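Local coordinates for putative glucarate dehydratase (Pseudomonas fluorescens, PDB 4IT1), which probably catalyses the magnesium-dependent dehydration of D-glucarate to 5-dehydro-4-deoxy-D-glucarate, as a member of the mandelate racemase/muconate lactonizing enzyme family, at residues L214-L219 with I242-N247; Y267-P272 with L288-V293. One frame throughout, in Å; residues are numbered along the deposited sequence.

Contact 1. Residues L214-L219 with I242-N247; sequences LKAGTL and IDPNGN. With MG (magnesium ion), chain E; TLA (L(+)-tartaric acid), chain F.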
ATOM      1  N   LEU A 214     -16.065 -15.556 -20.625  1.00 44.71           N
ATOM      2  CA  LEU A 214     -17.311 -16.315 -20.495  1.00 53.60           C
ATOM      3  C   LEU A 214     -17.580 -16.816 -19.060  1.00 55.17           C
ATOM      4  O   LEU A 214     -16.720 -17.459 -18.443  1.00 50.21           O
ATOM      5  CB  LEU A 214     -17.314 -17.496 -21.467  1.00 44.94           C
ATOM      6  CG  LEU A 214     -18.522 -18.425 -21.386  1.00 46.41           C
ATOM      7  CD1 LEU A 214     -19.742 -17.804 -22.052  1.00 48.56           C
ATOM      8  CD2 LEU A 214     -18.198 -19.780 -21.995  1.00 49.69           C
ATOM      9  N   LYS A 215     -18.777 -16.527 -18.545  1.00 56.56           N
ATOM     10  CA  LYS A 215     -19.238 -17.100 -17.280  1.00 52.22           C
ATOM     11  C   LYS A 215     -19.590 -18.571 -17.466  1.00 54.46           C
ATOM     12  O   LYS A 215     -20.582 -18.899 -18.121  1.00 60.13           O
ATOM     13  CB  LYS A 215     -20.445 -16.342 -16.733  1.00 47.66           C
ATOM     14  CG  LYS A 215     -20.992 -16.917 -15.425  1.00 49.51           C
ATOM     15  CD  LYS A 215     -20.508 -16.150 -14.196  1.00 44.04           C
ATOM     16  CE  LYS A 215     -19.026 -16.343 -13.920  1.00 43.13           C
ATOM     17  NZ  LYS A 215     -18.540 -15.425 -12.851  1.00 44.26           N
ATOM     18  N   ALA A 216     -18.783 -19.454 -16.886  1.00 51.51           N
ATOM     19  CA  ALA A 216     -18.923 -20.891 -17.144  1.00 53.27           C
ATOM     20  C   ALA A 216     -19.382 -21.708 -15.929  1.00 56.53           C
ATOM     21  O   ALA A 216     -20.024 -21.176 -15.018  1.00 53.15           O
ATOM     22  CB  ALA A 216     -17.635 -21.451 -17.728  1.00 46.30           C
ATOM     23  N   GLY A 217     -19.059 -23.002 -15.937  1.00 53.10           N
ATOM     24  CA  GLY A 217     -19.516 -23.936 -14.914  1.00 59.79           C
ATOM     25  C   GLY A 217     -21.022 -23.893 -14.752  1.00 60.66           C
ATOM     26  O   GLY A 217     -21.540 -23.960 -13.635  1.00 68.27           O
ATOM     27  N   THR A 218     -21.721 -23.760 -15.874  1.00 57.83           N
ATOM     28  CA  THR A 218     -23.173 -23.647 -15.875  1.00 56.78           C
ATOM     29  C   THR A 218     -23.791 -24.716 -16.765  1.00 57.14           C
ATOM     30  O   THR A 218     -24.739 -25.385 -16.362  1.00 59.01           O
ATOM     31  CB  THR A 218     -23.636 -22.251 -16.329  1.00 58.26           C
ATOM     32  OG1 THR A 218     -22.928 -21.248 -15.591  1.00 60.82           O
ATOM     33  CG2 THR A 218     -25.117 -22.086 -16.078  1.00 68.60           C
ATOM     34  N   LEU A 219     -23.248 -24.870 -17.969  1.00 50.23           N
ATOM     35  CA  LEU A 219     -23.682 -25.921 -18.888  1.00 54.60           C
ATOM     36  C   LEU A 219     -22.644 -27.049 -18.918  1.00 49.62           C
ATOM     37  O   LEU A 219     -21.533 -26.866 -18.423  1.00 57.89           O
ATOM     38  CB  LEU A 219     -23.929 -25.329 -20.290  1.00 56.33           C
ATOM     39  CG  LEU A 219     -25.353 -24.885 -20.695  1.00 62.28           C
ATOM     40  CD1 LEU A 219     -26.105 -24.104 -19.621  1.00 56.79           C
ATOM     41  CD2 LEU A 219     -25.321 -24.085 -21.989  1.00 56.89           C
ATOM     42  N   ILE A 242     -12.279 -17.766 -19.087  1.00 59.56           N
ATOM     43  CA  ILE A 242     -13.503 -18.333 -18.487  1.00 52.03           C
ATOM     44  C   ILE A 242     -13.481 -18.334 -16.967  1.00 56.00           C
ATOM     45  O   ILE A 242     -12.419 -18.437 -16.356  1.00 55.10           O
ATOM     46  CB  ILE A 242     -13.791 -19.777 -18.947  1.00 50.62           C
ATOM     47  CG1 ILE A 242     -12.542 -20.655 -18.802  1.00 59.45           C
ATOM     48  CG2 ILE A 242     -14.338 -19.787 -20.361  1.00 57.90           C
ATOM     49  CD1 ILE A 242     -12.818 -22.140 -18.852  1.00 49.22           C
ATOM     50  N   ASP A 243     -14.670 -18.235 -16.374  1.00 50.25           N
ATOM     51  CA  ASP A 243     -14.849 -18.326 -14.926  1.00 48.57           C
ATOM     52  C   ASP A 243     -15.869 -19.415 -14.591  1.00 48.74           C
ATOM     53  O   ASP A 243     -17.069 -19.138 -14.522  1.00 53.50           O
ATOM     54  CB  ASP A 243     -15.321 -16.978 -14.358  1.00 50.21           C
ATOM     55  CG  ASP A 243     -15.349 -16.954 -12.830  1.00 53.60           C
ATOM     56  OD1 ASP A 243     -15.107 -18.009 -12.201  1.00 49.69           O
ATOM     57  OD2 ASP A 243     -15.602 -15.873 -12.248  1.00 44.09           O
ATOM     58  N   PRO A 244     -15.407 -20.665 -14.394  1.00 50.23           N
ATOM     59  CA  PRO A 244     -16.357 -21.712 -14.001  1.00 46.67           C
ATOM     60  C   PRO A 244     -16.758 -21.677 -12.516  1.00 44.97           C
ATOM     61  O   PRO A 244     -17.426 -22.595 -12.050  1.00 52.79           O
ATOM     62  CB  PRO A 244     -15.611 -23.019 -14.327  1.00 47.51           C
ATOM     63  CG  PRO A 244     -14.414 -22.623 -15.141  1.00 50.54           C
ATOM     64  CD  PRO A 244     -14.083 -21.225 -14.717  1.00 48.44           C
ATOM     65  N   ASN A 245     -16.359 -20.635 -11.787  1.00 42.60           N
ATOM     66  CA  ASN A 245     -16.708 -20.476 -10.365  1.00 50.80           C
ATOM     67  C   ASN A 245     -16.498 -21.748  -9.526  1.00 47.78           C
ATOM     68  O   ASN A 245     -17.355 -22.129  -8.731  1.00 45.21           O
ATOM     69  CB  ASN A 245     -18.146 -19.966 -10.205  1.00 46.74           C
ATOM     70  CG  ASN A 245     -18.262 -18.471 -10.372  1.00 50.97           C
ATOM     71  OD1 ASN A 245     -18.996 -17.996 -11.230  1.00 46.38           O
ATOM     72  ND2 ASN A 245     -17.550 -17.715  -9.539  1.00 53.69           N
ATOM     73  N   GLY A 246     -15.359 -22.398  -9.735  1.00 41.56           N
ATOM     74  CA  GLY A 246     -14.983 -23.596  -9.001  1.00 39.93           C
ATOM     75  C   GLY A 246     -15.909 -24.774  -9.198  1.00 45.17           C
ATOM     76  O   GLY A 246     -15.954 -25.669  -8.356  1.00 44.49           O
ATOM     77  N   ASN A 247     -16.641 -24.797 -10.310  1.00 42.71           N
ATOM     78  CA  ASN A 247     -17.627 -25.858 -10.505  1.00 38.18           C
ATOM     79  C   ASN A 247     -17.114 -27.081 -11.232  1.00 36.62           C
ATOM     80  O   ASN A 247     -17.898 -27.967 -11.586  1.00 41.20           O
ATOM     81  CB  ASN A 247     -18.905 -25.324 -11.154  1.00 44.14           C
ATOM     82  CG  ASN A 247     -20.155 -25.981 -10.601  1.00 54.05           C
ATOM     83  OD1 ASN A 247     -20.134 -26.603  -9.528  1.00 54.64           O
ATOM     84  ND2 ASN A 247     -21.255 -25.845 -11.324  1.00 53.72           N
TER
HETATM   85 MG    MG E 501     -15.147 -14.973 -10.490  1.00 53.20          MG
HETATM   86  O1  TLA F 502     -18.810 -13.675  -9.679  1.00 80.82           O
HETATM   87  O11 TLA F 502     -19.882 -15.097  -8.459  1.00 77.45           O
HETATM   88  C1  TLA F 502     -19.857 -14.152  -9.251  1.00 76.04           C
HETATM   89  C2  TLA F 502     -21.135 -13.573  -9.728  1.00 66.56           C
HETATM   90  O2  TLA F 502     -22.140 -14.000  -8.852  1.00 60.82           O
HETATM   91  C3  TLA F 502     -21.434 -14.155 -11.083  1.00 69.21           C
HETATM   92  O3  TLA F 502     -21.387 -15.563 -10.975  1.00 67.73           O
HETATM   93  C4  TLA F 502     -22.820 -13.780 -11.454  1.00 64.53           C
HETATM   94  O4  TLA F 502     -23.184 -12.631 -11.221  1.00 66.94           O
HETATM   95  O41 TLA F 502     -23.547 -14.642 -11.920  1.00 50.22           O
HETATM   96  O   HOH W   1     -20.317 -19.583 -12.918  1.00 46.31           O
HETATM   97  O   HOH W   2     -14.517 -16.945  -9.872  1.00 41.55           O
HETATM   98  O   HOH W   3     -16.715 -15.210  -9.198  1.00 55.88           O
HETATM   99  O   HOH W   4     -15.975 -13.116 -11.011  1.00 44.79           O

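Contact 2. Residues Y267-P272 with L288-V293; sequences YEDPTP and LATNMV. With MG (magnesium ion), chain E.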
ATOM      1  N   TYR A 267      -7.437 -19.259 -17.096  1.00 52.95           N
ATOM      2  CA  TYR A 267      -8.600 -19.887 -16.473  1.00 48.78           C
ATOM      3  C   TYR A 267      -8.809 -19.261 -15.098  1.00 50.62           C
ATOM      4  O   TYR A 267      -7.913 -19.310 -14.245  1.00 48.57           O
ATOM      5  CB  TYR A 267      -8.361 -21.379 -16.272  1.00 53.55           C
ATOM      6  CG  TYR A 267      -8.160 -22.217 -17.520  1.00 57.57           C
ATOM      7  CD1 TYR A 267      -6.999 -22.108 -18.291  1.00 59.06           C
ATOM      8  CD2 TYR A 267      -9.111 -23.165 -17.895  1.00 61.26           C
ATOM      9  CE1 TYR A 267      -6.815 -22.894 -19.422  1.00 64.65           C
ATOM     10  CE2 TYR A 267      -8.934 -23.963 -19.017  1.00 63.05           C
ATOM     11  CZ  TYR A 267      -7.790 -23.824 -19.780  1.00 64.11           C
ATOM     12  OH  TYR A 267      -7.624 -24.617 -20.894  1.00 66.50           O
ATOM     13  N   GLU A 268      -9.960 -18.650 -14.872  1.00 42.88           N
ATOM     14  CA  GLU A 268     -10.324 -18.104 -13.571  1.00 40.71           C
ATOM     15  C   GLU A 268     -11.080 -19.123 -12.727  1.00 38.66           C
ATOM     16  O   GLU A 268     -12.101 -19.568 -13.128  1.00 38.04           O
ATOM     17  CB  GLU A 268     -11.183 -16.855 -13.737  1.00 40.94           C
ATOM     18  CG  GLU A 268     -11.487 -16.120 -12.438  1.00 50.74           C
ATOM     19  CD  GLU A 268     -12.668 -15.174 -12.501  1.00 55.67           C
ATOM     20  OE1 GLU A 268     -12.982 -14.651 -13.563  1.00 62.69           O
ATOM     21  OE2 GLU A 268     -13.293 -14.929 -11.471  1.00 58.20           O
ATOM     22  N   ASP A 269     -10.561 -19.490 -11.568  1.00 41.62           N
ATOM     23  CA  ASP A 269     -11.258 -20.413 -10.638  1.00 44.23           C
ATOM     24  C   ASP A 269     -11.928 -21.592 -11.339  1.00 40.43           C
ATOM     25  O   ASP A 269     -13.143 -21.753 -11.249  1.00 41.32           O
ATOM     26  CB  ASP A 269     -12.327 -19.668  -9.822  1.00 34.26           C
ATOM     27  CG  ASP A 269     -11.736 -18.626  -8.918  1.00 41.52           C
ATOM     28  OD1 ASP A 269     -10.754 -18.948  -8.219  1.00 37.44           O
ATOM     29  OD2 ASP A 269     -12.241 -17.480  -8.911  1.00 41.03           O
ATOM     30  N   PRO A 270     -11.156 -22.408 -12.069  1.00 42.36           N
ATOM     31  CA  PRO A 270     -11.849 -23.553 -12.658  1.00 41.77           C
ATOM     32  C   PRO A 270     -12.230 -24.627 -11.631  1.00 42.52           C
ATOM     33  O   PRO A 270     -13.178 -25.377 -11.853  1.00 40.03           O
ATOM     34  CB  PRO A 270     -10.831 -24.104 -13.659  1.00 38.47           C
ATOM     35  CG  PRO A 270      -9.507 -23.606 -13.188  1.00 37.05           C
ATOM     36  CD  PRO A 270      -9.773 -22.274 -12.559  1.00 43.06           C
ATOM     37  N   THR A 271     -11.485 -24.691 -10.529  1.00 43.04           N
ATOM     38  CA  THR A 271     -11.601 -25.766  -9.544  1.00 37.92           C
ATOM     39  C   THR A 271     -11.535 -25.181  -8.119  1.00 37.50           C
ATOM     40  O   THR A 271     -10.815 -24.213  -7.887  1.00 41.38           O
ATOM     41  CB  THR A 271     -10.535 -26.853  -9.814  1.00 40.42           C
ATOM     42  OG1 THR A 271     -10.926 -28.094  -9.219  1.00 42.63           O
ATOM     43  CG2 THR A 271      -9.164 -26.447  -9.323  1.00 35.93           C
ATOM     44  N   PRO A 272     -12.305 -25.736  -7.162  1.00 40.70           N
ATOM     45  CA  PRO A 272     -12.410 -25.013  -5.886  1.00 43.56           C
ATOM     46  C   PRO A 272     -11.211 -25.190  -4.940  1.00 42.04           C
ATOM     47  O   PRO A 272     -10.494 -26.187  -5.024  1.00 42.68           O
ATOM     48  CB  PRO A 272     -13.687 -25.580  -5.270  1.00 42.32           C
ATOM     49  CG  PRO A 272     -13.781 -26.972  -5.814  1.00 49.70           C
ATOM     50  CD  PRO A 272     -13.056 -27.007  -7.140  1.00 46.24           C
ATOM     51  N   LEU A 288      -3.618 -19.617 -13.714  1.00 51.15           N
ATOM     52  CA  LEU A 288      -4.872 -19.598 -12.964  1.00 44.35           C
ATOM     53  C   LEU A 288      -5.106 -18.260 -12.291  1.00 37.19           C
ATOM     54  O   LEU A 288      -4.219 -17.708 -11.628  1.00 44.39           O
ATOM     55  CB  LEU A 288      -4.937 -20.747 -11.962  1.00 39.88           C
ATOM     56  CG  LEU A 288      -4.687 -22.146 -12.534  1.00 48.33           C
ATOM     57  CD1 LEU A 288      -4.775 -23.188 -11.432  1.00 46.63           C
ATOM     58  CD2 LEU A 288      -5.649 -22.476 -13.670  1.00 49.81           C
ATOM     59  N   ALA A 289      -6.311 -17.742 -12.493  1.00 33.33           N
ATOM     60  CA  ALA A 289      -6.751 -16.497 -11.889  1.00 36.39           C
ATOM     61  C   ALA A 289      -7.824 -16.824 -10.860  1.00 40.96           C
ATOM     62  O   ALA A 289      -8.449 -17.889 -10.934  1.00 40.19           O
ATOM     63  CB  ALA A 289      -7.321 -15.570 -12.954  1.00 35.10           C
ATOM     64  N   THR A 290      -8.047 -15.911  -9.915  1.00 38.61           N
ATOM     65  CA  THR A 290      -9.077 -16.119  -8.905  1.00 38.96           C
ATOM     66  C   THR A 290      -9.744 -14.834  -8.436  1.00 34.82           C
ATOM     67  O   THR A 290      -9.124 -13.781  -8.374  1.00 35.42           O
ATOM     68  CB  THR A 290      -8.515 -16.841  -7.650  1.00 38.37           C
ATOM     69  OG1 THR A 290      -9.603 -17.283  -6.821  1.00 35.46           O
ATOM     70  CG2 THR A 290      -7.625 -15.920  -6.835  1.00 32.93           C
ATOM     71  N   ASN A 291     -11.022 -14.938  -8.103  1.00 42.21           N
ATOM     72  CA  ASN A 291     -11.606 -14.025  -7.130  1.00 44.10           C
ATOM     73  C   ASN A 291     -12.459 -14.788  -6.103  1.00 44.81           C
ATOM     74  O   ASN A 291     -13.491 -14.307  -5.628  1.00 47.94           O
ATOM     75  CB  ASN A 291     -12.301 -12.818  -7.789  1.00 41.36           C
ATOM     76  CG  ASN A 291     -13.465 -13.191  -8.688  1.00 41.68           C
ATOM     77  OD1 ASN A 291     -13.818 -14.358  -8.867  1.00 47.15           O
ATOM     78  ND2 ASN A 291     -14.082 -12.168  -9.266  1.00 55.23           N
ATOM     79  N   MET A 292     -11.990 -15.988  -5.771  1.00 46.92           N
ATOM     80  CA  MET A 292     -12.679 -16.883  -4.837  1.00 47.85           C
ATOM     81  C   MET A 292     -11.757 -17.357  -3.732  1.00 45.30           C
ATOM     82  O   MET A 292     -12.131 -17.313  -2.562  1.00 46.94           O
ATOM     83  CB  MET A 292     -13.285 -18.084  -5.562  1.00 39.18           C
ATOM     84  CG  MET A 292     -14.596 -17.756  -6.267  1.00 48.27           C
ATOM     85  SD  MET A 292     -15.249 -19.109  -7.255  1.00 51.52           S
ATOM     86  CE  MET A 292     -16.043 -20.116  -5.992  1.00 56.08           C
ATOM     87  N   VAL A 293     -10.552 -17.795  -4.099  1.00 40.51           N
ATOM     88  CA  VAL A 293      -9.612 -18.306  -3.108  1.00 39.00           C
ATOM     89  C   VAL A 293      -8.636 -17.251  -2.579  1.00 42.66           C
ATOM     90  O   VAL A 293      -7.945 -17.478  -1.588  1.00 43.12           O
ATOM     91  CB  VAL A 293      -8.890 -19.575  -3.583  1.00 40.01           C
ATOM     92  CG1 VAL A 293      -9.909 -20.658  -3.891  1.00 36.28           C
ATOM     93  CG2 VAL A 293      -8.010 -19.288  -4.799  1.00 47.43           C
TER
HETATM   94 MG    MG E 501     -15.147 -14.973 -10.490  1.00 53.20          MG
HETATM   95  O   HOH W   2     -14.517 -16.945  -9.872  1.00 41.55           O
HETATM   96  O   HOH W   4     -15.975 -13.116 -11.011  1.00 44.79           O
HETATM   97  O   HOH W   3     -16.715 -15.210  -9.198  1.00 55.88           O

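Contact 1. Residues L214-L219 with I242-N247
L214 and K215 run parallel to I242 and D243 as neighbouring strands, D243 N donating to L214 O and A216 N to D243 O, before both segments leave the sheet as loops. On one face L214 CB rests on I242 CG2 at 3.9 Å, an apolar pair, with I242 packing on I228 of helix 221-234 and L214 on L170. On the other face K215 and D243 lie side by side. With CG anti to its backbone N (chi1 179°) and bends at chi2 and chi3, K215 carries NZ to within 3.0 Å of D243 OD2, a weak bond within a salt bridge, and 3.1 Å of N245 OD1, also weak. Y169 OH is a further partner of NZ. These are the C-terminal strand ends of a beta-alpha-beta unit in the barrel of the enolase superfamily, where the catalytic groups gather; K215 is predicted to be a proton acceptor. The short side chain of D243 binds magnesium through OD2 at 2.0 Å while OD1, met from above the carboxylate plane by N245 N in an Asx turn, also accepts from a magnesium-bound water. N245 ND2 donates to another magnesium-bound water that donates to tartrate O1. N247 ND2 reaches G217 O at 3.0 Å, nearly in its own amide plane, while its OD1 accepts from R445 N. G217 has positive phi, and a CB there would run into P244 O.

Contact 2. Residues Y267-P272 with L288-V293
E268 swings CG away from its own amide nitrogen (chi1 -174°) and extends onward, whereas N291 folds CG between its N and carbonyl carbon (chi1 62°); both meet at magnesium. E268 OE2 binds the ion at 2.1 Å and N291 OD1 at 2.2 Å, with carboxylate and amide planes 80° apart. E268 OE2 and N291 OD1 lie 2.7 Å from each other, and N291 ND2 donates to a coordinating water. Parallel strands 266-268 and 288-290, joined by helix 274-284 in a beta-alpha-beta unit of the barrel, pair through A289 N to Y267 O and D269 N to A289 O. The small A289 lies beside E268; on the opposite face Y267 CB meets L288 CD2, which P270 CG of the loop also touches. In this structure D269 acts from the second shell: OD1 takes a very short bond from T290 OG1, and OD2 accepts from N291 N, 2.9 Å away on its syn side, and from a magnesium-bound water. An alanine at D269 is likely to cost T290 OG1, N291 N and that water the carboxylate they share, freeing N291 to shift. T290 OG1 accepts from M292 N and V293 N, an ST turn and ST motif.

Both contacts are buried, on adjoining parallel strands of the barrel: strands 240-243 and 266-268 are neighbours, and G246 N probably hydrogen-bonds to D269 O between them. Together they complete one magnesium site, contact 1 giving D243 and contact 2 giving E268 and N291, with three waters filling the remaining positions. D243 OD2 and E268 OE2 come within 2.6 Å, a closeness of like charges that the cation probably makes tolerable. Their chemistry differs beyond the metal. Contact 1 adds the lysine K215 and faces the tartrate, which probably came from the crystallisation liquor, whereas contact 2 adds a second-shell aspartate that orders backbone and water.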